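Local coordinates for protein probable 2-hydroxyhepta-2,4-diene-1,7-dioate isomerase (Thermus thermophilus, PDB 2DFU) that probably catalyses isomerisation of 2-hydroxyhepta-2,4-diene-1,7-dioate, as a metal-binding member of the fumarylacetoacetate hydrolase family, at residues I3-N7 / V39-A45; E17-E21 / R32-L36; L86-P92 / P169-W173. The contacts are given in a common frame with arbitrary orientation. Residue numbers count along the deposited sequence, not the author numbering.

Contact 1: residues I3-N7 / V39-A45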
# COMPACT_ATOMS: atom_id res chain seq x y z
N ILE A 3 -14.28 18.91 3.35
CA ILE A 3 -14.25 18.32 2.02
C ILE A 3 -14.62 16.84 2.14
O ILE A 3 -14.10 16.14 3.01
CB ILE A 3 -12.84 18.44 1.39
CG1 ILE A 3 -12.61 19.88 0.91
CG2 ILE A 3 -12.67 17.43 0.25
CD1 ILE A 3 -11.24 20.11 0.30
N LEU A 4 -15.51 16.37 1.28
CA LEU A 4 -15.91 14.97 1.34
C LEU A 4 -15.97 14.29 -0.03
O LEU A 4 -15.94 14.95 -1.06
CB LEU A 4 -17.28 14.83 2.01
CG LEU A 4 -18.45 15.44 1.25
CD1 LEU A 4 -19.76 14.74 1.61
CD2 LEU A 4 -18.53 16.92 1.57
N ARG A 5 -16.03 12.97 -0.00
CA ARG A 5 -16.16 12.16 -1.22
C ARG A 5 -17.47 11.42 -1.04
O ARG A 5 -17.74 10.92 0.05
CB ARG A 5 -15.03 11.13 -1.34
CG ARG A 5 -13.79 11.63 -2.04
CD ARG A 5 -12.77 10.50 -2.17
NE ARG A 5 -13.10 9.56 -3.23
CZ ARG A 5 -13.35 8.26 -3.05
NH1 ARG A 5 -13.32 7.73 -1.84
NH2 ARG A 5 -13.59 7.49 -4.10
N PHE A 6 -18.27 11.35 -2.09
CA PHE A 6 -19.56 10.68 -1.97
C PHE A 6 -20.02 10.04 -3.28
O PHE A 6 -19.49 10.31 -4.35
CB PHE A 6 -20.61 11.68 -1.50
CG PHE A 6 -20.82 12.82 -2.45
CD1 PHE A 6 -19.90 13.86 -2.52
CD2 PHE A 6 -21.91 12.83 -3.32
CE1 PHE A 6 -20.06 14.90 -3.44
CE2 PHE A 6 -22.08 13.85 -4.24
CZ PHE A 6 -21.15 14.89 -4.30
N ASN A 7 -21.04 9.18 -3.16
CA ASN A 7 -21.61 8.48 -4.30
C ASN A 7 -20.56 7.84 -5.20
O ASN A 7 -19.73 7.09 -4.72
CB ASN A 7 -22.51 9.44 -5.09
CG ASN A 7 -23.75 9.85 -4.31
OD1 ASN A 7 -23.99 9.36 -3.20
ND2 ASN A 7 -24.55 10.75 -4.88
N VAL A 39 -26.79 11.27 0.20
CA VAL A 39 -25.61 10.72 -0.45
C VAL A 39 -24.97 9.59 0.33
O VAL A 39 -25.24 9.41 1.51
CB VAL A 39 -24.53 11.80 -0.70
CG1 VAL A 39 -25.15 13.00 -1.40
CG2 VAL A 39 -23.88 12.22 0.62
N THR A 40 -24.13 8.81 -0.34
CA THR A 40 -23.41 7.73 0.31
C THR A 40 -22.00 8.25 0.59
O THR A 40 -21.20 8.45 -0.33
CB THR A 40 -23.31 6.48 -0.59
OG1 THR A 40 -24.63 5.97 -0.83
CG2 THR A 40 -22.46 5.41 0.08
N LEU A 41 -21.71 8.50 1.86
CA LEU A 41 -20.40 9.00 2.27
C LEU A 41 -19.31 7.97 2.04
O LEU A 41 -19.47 6.81 2.38
CB LEU A 41 -20.41 9.37 3.74
CG LEU A 41 -20.39 10.84 4.14
CD1 LEU A 41 -19.94 10.94 5.58
CD2 LEU A 41 -19.44 11.63 3.24
N LEU A 42 -18.19 8.42 1.48
CA LEU A 42 -17.05 7.56 1.22
C LEU A 42 -15.83 8.06 2.00
O LEU A 42 -15.84 9.18 2.52
CB LEU A 42 -16.70 7.58 -0.28
CG LEU A 42 -17.77 7.13 -1.28
CD1 LEU A 42 -17.27 7.38 -2.71
CD2 LEU A 42 -18.08 5.64 -1.06
N PRO A 43 -14.78 7.24 2.10
CA PRO A 43 -13.60 7.73 2.82
C PRO A 43 -13.12 8.95 2.01
O PRO A 43 -13.09 8.91 0.77
CB PRO A 43 -12.64 6.55 2.72
CG PRO A 43 -13.58 5.37 2.73
CD PRO A 43 -14.67 5.81 1.78
N PRO A 44 -12.75 10.04 2.68
CA PRO A 44 -12.30 11.28 2.03
C PRO A 44 -10.91 11.28 1.40
O PRO A 44 -10.17 12.26 1.51
CB PRO A 44 -12.41 12.30 3.15
CG PRO A 44 -11.99 11.50 4.35
CD PRO A 44 -12.73 10.19 4.15
N ALA A 45 -10.56 10.19 0.74
CA ALA A 45 -9.26 10.08 0.07
C ALA A 45 -9.22 8.85 -0.82
O ALA A 45 -10.02 7.94 -0.66
CB ALA A 45 -8.14 10.01 1.11
O HOH W 1 -15.79 11.85 2.71
O HOH W 2 -26.70 7.36 -2.56
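This is a short, irregular antiparallel pairing: the end of strand 2-6 lies against the weak strand 41-42 and its flanking turns, in the N-terminal part of the chain. Two backbone bonds cross, Leu42 N to Arg5 O and Asn7 N to Thr40 O, both 2.9 Å. Between Arg5 N and Leu42 O the gap is too wide, and a water bridges instead, 2.9 Å from Arg5 N and 2.7 Å from Leu42 O. Asparagine suits position 7 because its side chain supplies an acceptor: Asn7 OD1 accepts from Thr40 N at 2.9 Å. Phe6 and Leu41 share the face that looks into the apolar interior. There Phe6 CD2 meets Val39 CG1 at 3.8 Å, and Leu4 CD1 touches Leu41 CD2 at 3.5 Å, while Tyr34 makes an edge-to-face contact with the Phe6 ring. On the face of Arg5 and Leu42, the long arginine reaches across, past Leu42, so that Arg5 NH1 donates to Pro43 O at 2.9 Å, with Leu42 CD1 over one guanidinium face. Polar side chains and a water thus supplement a sparse backbone pairing, and the prolines that follow, lacking N-H groups, cannot extend the ladder.

Contact 2: residues E17-E21 / R32-L36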
# COMPACT_ATOMS: atom_id res chain seq x y z
N GLU A 17 -26.25 21.29 5.85
CA GLU A 17 -26.74 19.97 5.48
C GLU A 17 -26.63 19.75 3.97
O GLU A 17 -27.10 18.73 3.46
CB GLU A 17 -28.20 19.82 5.90
CG GLU A 17 -29.12 20.81 5.24
CD GLU A 17 -30.53 20.28 5.09
OE1 GLU A 17 -30.67 19.18 4.51
OE2 GLU A 17 -31.49 20.95 5.53
N LEU A 18 -26.03 20.69 3.26
CA LEU A 18 -25.89 20.58 1.81
C LEU A 18 -24.49 20.22 1.34
O LEU A 18 -23.50 20.77 1.82
CB LEU A 18 -26.29 21.89 1.13
CG LEU A 18 -27.77 22.27 1.07
CD1 LEU A 18 -27.91 23.70 0.56
CD2 LEU A 18 -28.52 21.31 0.15
N VAL A 19 -24.42 19.29 0.40
CA VAL A 19 -23.16 18.88 -0.20
C VAL A 19 -23.09 19.57 -1.56
O VAL A 19 -23.94 19.35 -2.42
CB VAL A 19 -23.10 17.36 -0.44
CG1 VAL A 19 -21.82 17.00 -1.20
CG2 VAL A 19 -23.14 16.62 0.89
N LEU A 20 -22.09 20.43 -1.74
CA LEU A 20 -21.94 21.14 -3.00
C LEU A 20 -20.80 20.47 -3.75
O LEU A 20 -19.65 20.52 -3.31
CB LEU A 20 -21.63 22.62 -2.72
CG LEU A 20 -22.70 23.18 -1.77
CD1 LEU A 20 -22.24 24.48 -1.14
CD2 LEU A 20 -24.00 23.36 -2.54
N GLU A 21 -21.12 19.83 -4.86
CA GLU A 21 -20.12 19.11 -5.64
C GLU A 21 -19.06 20.01 -6.26
O GLU A 21 -19.33 21.14 -6.69
CB GLU A 21 -20.79 18.29 -6.75
CG GLU A 21 -19.78 17.52 -7.59
CD GLU A 21 -20.41 16.79 -8.77
OE1 GLU A 21 -21.21 17.40 -9.50
OE2 GLU A 21 -20.08 15.61 -8.96
N ARG A 32 -23.87 21.35 -9.06
CA ARG A 32 -24.79 20.34 -8.54
C ARG A 32 -24.72 20.38 -7.01
O ARG A 32 -23.66 20.60 -6.44
CB ARG A 32 -24.41 18.93 -8.99
CG ARG A 32 -24.36 18.68 -10.48
CD ARG A 32 -24.12 17.19 -10.74
NE ARG A 32 -23.81 16.90 -12.14
CZ ARG A 32 -22.66 17.20 -12.74
NH1 ARG A 32 -21.68 17.81 -12.06
NH2 ARG A 32 -22.48 16.92 -14.02
N ARG A 33 -25.85 20.14 -6.35
CA ARG A 33 -25.87 20.11 -4.89
C ARG A 33 -26.73 18.93 -4.47
O ARG A 33 -27.62 18.52 -5.20
CB ARG A 33 -26.45 21.42 -4.34
CG ARG A 33 -27.92 21.66 -4.68
CD ARG A 33 -28.39 22.97 -4.07
NE ARG A 33 -29.82 23.21 -4.26
CZ ARG A 33 -30.39 23.54 -5.42
NH1 ARG A 33 -29.65 23.68 -6.52
NH2 ARG A 33 -31.70 23.73 -5.49
N TYR A 34 -26.46 18.38 -3.29
CA TYR A 34 -27.22 17.25 -2.78
C TYR A 34 -27.44 17.45 -1.29
O TYR A 34 -26.70 18.18 -0.65
CB TYR A 34 -26.44 15.94 -2.95
CG TYR A 34 -25.90 15.65 -4.33
CD1 TYR A 34 -24.84 16.37 -4.86
CD2 TYR A 34 -26.44 14.60 -5.09
CE1 TYR A 34 -24.32 16.07 -6.12
CE2 TYR A 34 -25.92 14.28 -6.34
CZ TYR A 34 -24.86 15.02 -6.85
OH TYR A 34 -24.35 14.69 -8.09
N ASP A 35 -28.46 16.79 -0.74
CA ASP A 35 -28.68 16.86 0.70
C ASP A 35 -27.74 15.81 1.26
O ASP A 35 -27.60 14.73 0.69
CB ASP A 35 -30.13 16.50 1.08
CG ASP A 35 -31.11 17.61 0.75
OD1 ASP A 35 -30.78 18.79 0.97
OD2 ASP A 35 -32.23 17.29 0.27
N LEU A 36 -27.09 16.11 2.38
CA LEU A 36 -26.18 15.15 2.98
C LEU A 36 -26.83 13.79 3.21
O LEU A 36 -26.25 12.75 2.90
CB LEU A 36 -25.66 15.69 4.32
CG LEU A 36 -24.69 14.75 5.03
CD1 LEU A 36 -23.50 14.43 4.13
CD2 LEU A 36 -24.22 15.40 6.32
O HOH W 3 -21.45 22.52 -6.94
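Strands 18-21 and 32-35 form an antiparallel ladder that satisfies the backbone groups of alternate residues. Val19 and Tyr34 are the hydrogen-bonded pair: Val19 N donates to Tyr34 O at 2.7 Å and Tyr34 N to Val19 O at 2.8 Å. Each of these acceptors also meets a CA-H group, Tyr34 O that of Leu18 CA at 3.5 Å and Val19 O that of Arg33 CA at 3.2 Å. At one end Leu36 N donates to Glu17 O (2.8 Å); at the other Glu21 N donates to Arg32 O (3.1 Å), which also accepts from a water at 3.0 Å that reaches Glu21 O at 2.5 Å. Leu18/Asp35 and Leu20/Arg33 are non-hydrogen-bonded pairs; Leu20 bonds instead to Val13 of strand 10-15.

The buried carboxylate of Glu21 has several partners: Glu21 OE1 forms a salt bridge with Arg32 NH1 at 2.6 Å and accepts from Thr30, while OE2 pairs with Arg10. Val19, beta-branched and apolar, suits the inner face, where Val19 CG2 meets Leu36 CD1 at 3.9 Å and its neighbours include Leu4 and Phe6. The opposite face carries Leu18, Leu20, Arg33 and Asp35; near its margin Glu17 OE1 comes within 3.6 Å of Asp35 OD1, a like-charge approach that solvent can screen. Backbone bonds therefore fix the register, while Glu21 can stay buried because cationic and hydroxyl partners compensate it.

Contact 3: residues L86-P92 / P169-W173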
# COMPACT_ATOMS: atom_id res chain seq x y z
N LEU A 86 -9.73 0.24 3.84
CA LEU A 86 -10.67 1.35 3.92
C LEU A 86 -12.12 0.89 4.02
O LEU A 86 -12.56 -0.01 3.30
CB LEU A 86 -10.48 2.28 2.73
CG LEU A 86 -9.14 3.00 2.70
CD1 LEU A 86 -8.97 3.72 1.38
CD2 LEU A 86 -9.07 3.98 3.87
N ALA A 87 -12.87 1.53 4.91
CA ALA A 87 -14.27 1.21 5.11
C ALA A 87 -15.06 2.51 5.20
O ALA A 87 -14.62 3.45 5.85
CB ALA A 87 -14.44 0.38 6.38
N ARG A 88 -16.22 2.55 4.54
CA ARG A 88 -17.06 3.74 4.53
C ARG A 88 -17.47 4.21 5.92
O ARG A 88 -17.80 3.42 6.78
CB ARG A 88 -18.33 3.51 3.71
CG ARG A 88 -18.10 3.27 2.22
CD ARG A 88 -19.43 3.20 1.48
NE ARG A 88 -20.22 2.06 1.93
CZ ARG A 88 -20.04 0.82 1.49
NH1 ARG A 88 -19.11 0.56 0.58
NH2 ARG A 88 -20.78 -0.17 1.98
N PRO A 89 -17.45 5.54 6.13
CA PRO A 89 -17.83 6.13 7.41
C PRO A 89 -19.35 6.27 7.46
O PRO A 89 -20.00 6.48 6.44
CB PRO A 89 -17.16 7.50 7.36
CG PRO A 89 -17.30 7.85 5.90
CD PRO A 89 -16.93 6.56 5.21
N GLY A 90 -19.92 6.14 8.65
CA GLY A 90 -21.35 6.30 8.75
C GLY A 90 -21.72 7.74 8.44
O GLY A 90 -21.02 8.67 8.84
N ASN A 91 -22.80 7.92 7.68
CA ASN A 91 -23.32 9.24 7.34
C ASN A 91 -23.92 9.82 8.63
O ASN A 91 -24.77 9.19 9.26
CB ASN A 91 -24.41 9.09 6.27
CG ASN A 91 -24.88 10.42 5.72
OD1 ASN A 91 -25.20 11.34 6.46
ND2 ASN A 91 -24.93 10.51 4.39
N PRO A 92 -23.48 11.02 9.05
CA PRO A 92 -23.99 11.64 10.28
C PRO A 92 -25.52 11.81 10.35
O PRO A 92 -26.08 12.01 11.43
CB PRO A 92 -23.26 12.98 10.32
CG PRO A 92 -21.95 12.64 9.69
CD PRO A 92 -22.37 11.81 8.50
N PRO A 169 -11.80 2.16 9.03
CA PRO A 169 -12.95 3.03 8.76
C PRO A 169 -12.32 4.43 8.68
O PRO A 169 -11.45 4.75 9.49
CB PRO A 169 -13.81 2.86 10.02
CG PRO A 169 -13.55 1.44 10.41
CD PRO A 169 -12.04 1.32 10.22
N LEU A 170 -12.74 5.25 7.72
CA LEU A 170 -12.14 6.58 7.59
C LEU A 170 -13.16 7.63 7.17
O LEU A 170 -13.88 7.44 6.19
CB LEU A 170 -11.00 6.52 6.56
CG LEU A 170 -10.09 7.75 6.44
CD1 LEU A 170 -9.02 7.70 7.52
CD2 LEU A 170 -9.44 7.77 5.07
N GLY A 171 -13.20 8.74 7.90
CA GLY A 171 -14.14 9.80 7.58
C GLY A 171 -14.49 10.66 8.79
O GLY A 171 -13.72 10.71 9.75
N PRO A 172 -15.65 11.33 8.79
CA PRO A 172 -16.68 11.37 7.73
C PRO A 172 -16.23 12.24 6.57
O PRO A 172 -16.74 12.14 5.45
CB PRO A 172 -17.86 11.99 8.45
CG PRO A 172 -17.17 13.04 9.31
CD PRO A 172 -16.01 12.24 9.90
N TRP A 173 -15.29 13.13 6.86
CA TRP A 173 -14.79 14.02 5.85
C TRP A 173 -13.51 14.64 6.34
O TRP A 173 -13.03 14.36 7.44
CB TRP A 173 -15.84 15.12 5.56
CG TRP A 173 -16.54 15.56 6.79
CD1 TRP A 173 -15.97 16.24 7.89
CD2 TRP A 173 -17.96 15.48 7.04
NE1 TRP A 173 -16.90 16.60 8.82
CE2 TRP A 173 -18.20 16.10 8.30
CE3 TRP A 173 -19.03 14.95 6.34
CZ2 TRP A 173 -19.48 16.16 8.82
CZ3 TRP A 173 -20.32 15.01 6.85
CH2 TRP A 173 -20.54 15.61 8.11
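The ring of Pro89 lies over the backbone of Gly171 and Pro172, with Pro89 CB 3.8 Å from Gly171 CA and 3.9 Å from Pro172 CA, and Pro89 CD 3.3 Å from Leu170 O. So close a fit leaves no room for a side chain at 171: an ideal CB there would fall 2.5 Å from Pro89 CB, and the backbone angles (154/-157) would also press it against the preceding carbonyl. A cis peptide links Gly171 to Pro172, where the chain turns a corner. Before that corner, Ala87 and Pro169 form a parallel bridge, 4.3 Å apart CA to CA. Ala87 therefore bonds to the residues flanking Pro169: Leu170 N donates to Ala87 O at 3.2 Å, and Leu168 is its other backbone partner. Proline fits here because Ala87 needs no N-H from it. On their shared face the small Ala87 CB meets Pro169 CG at 4.3 Å. Further along, Pro92 CG rests on Trp173 CH2 at 3.6 Å and on Pro172 CB at 4.3 Å. Strand 168-175, paired with 86-87 in parallel and with 137-148 antiparallel, belongs to the extensive curled beta-sheet core of the fumarylacetoacetate hydrolase fold.

From the N terminus, strand 2-6 enters first, and contact 1 closes a loop by bringing residues 39-45 back beside it. Contact 2 is nested within that loop, a smaller closure between 17-21 and 32-36; the two share an apolar core in which Phe6 and Leu4 meet Val19, and Val39 meets Tyr34. Contact 3 follows in series, joining 86-92 to 169-173 across a much longer span. Strand 168-175 runs next to strand 2-6 in the same sheet, so contacts 1 and 3 lie only about 8 Å apart between centres. Asn91 spans all three, its ND2 approaching Leu36 O and Val39 O, and so links the N-terminal region to the larger C-terminal part.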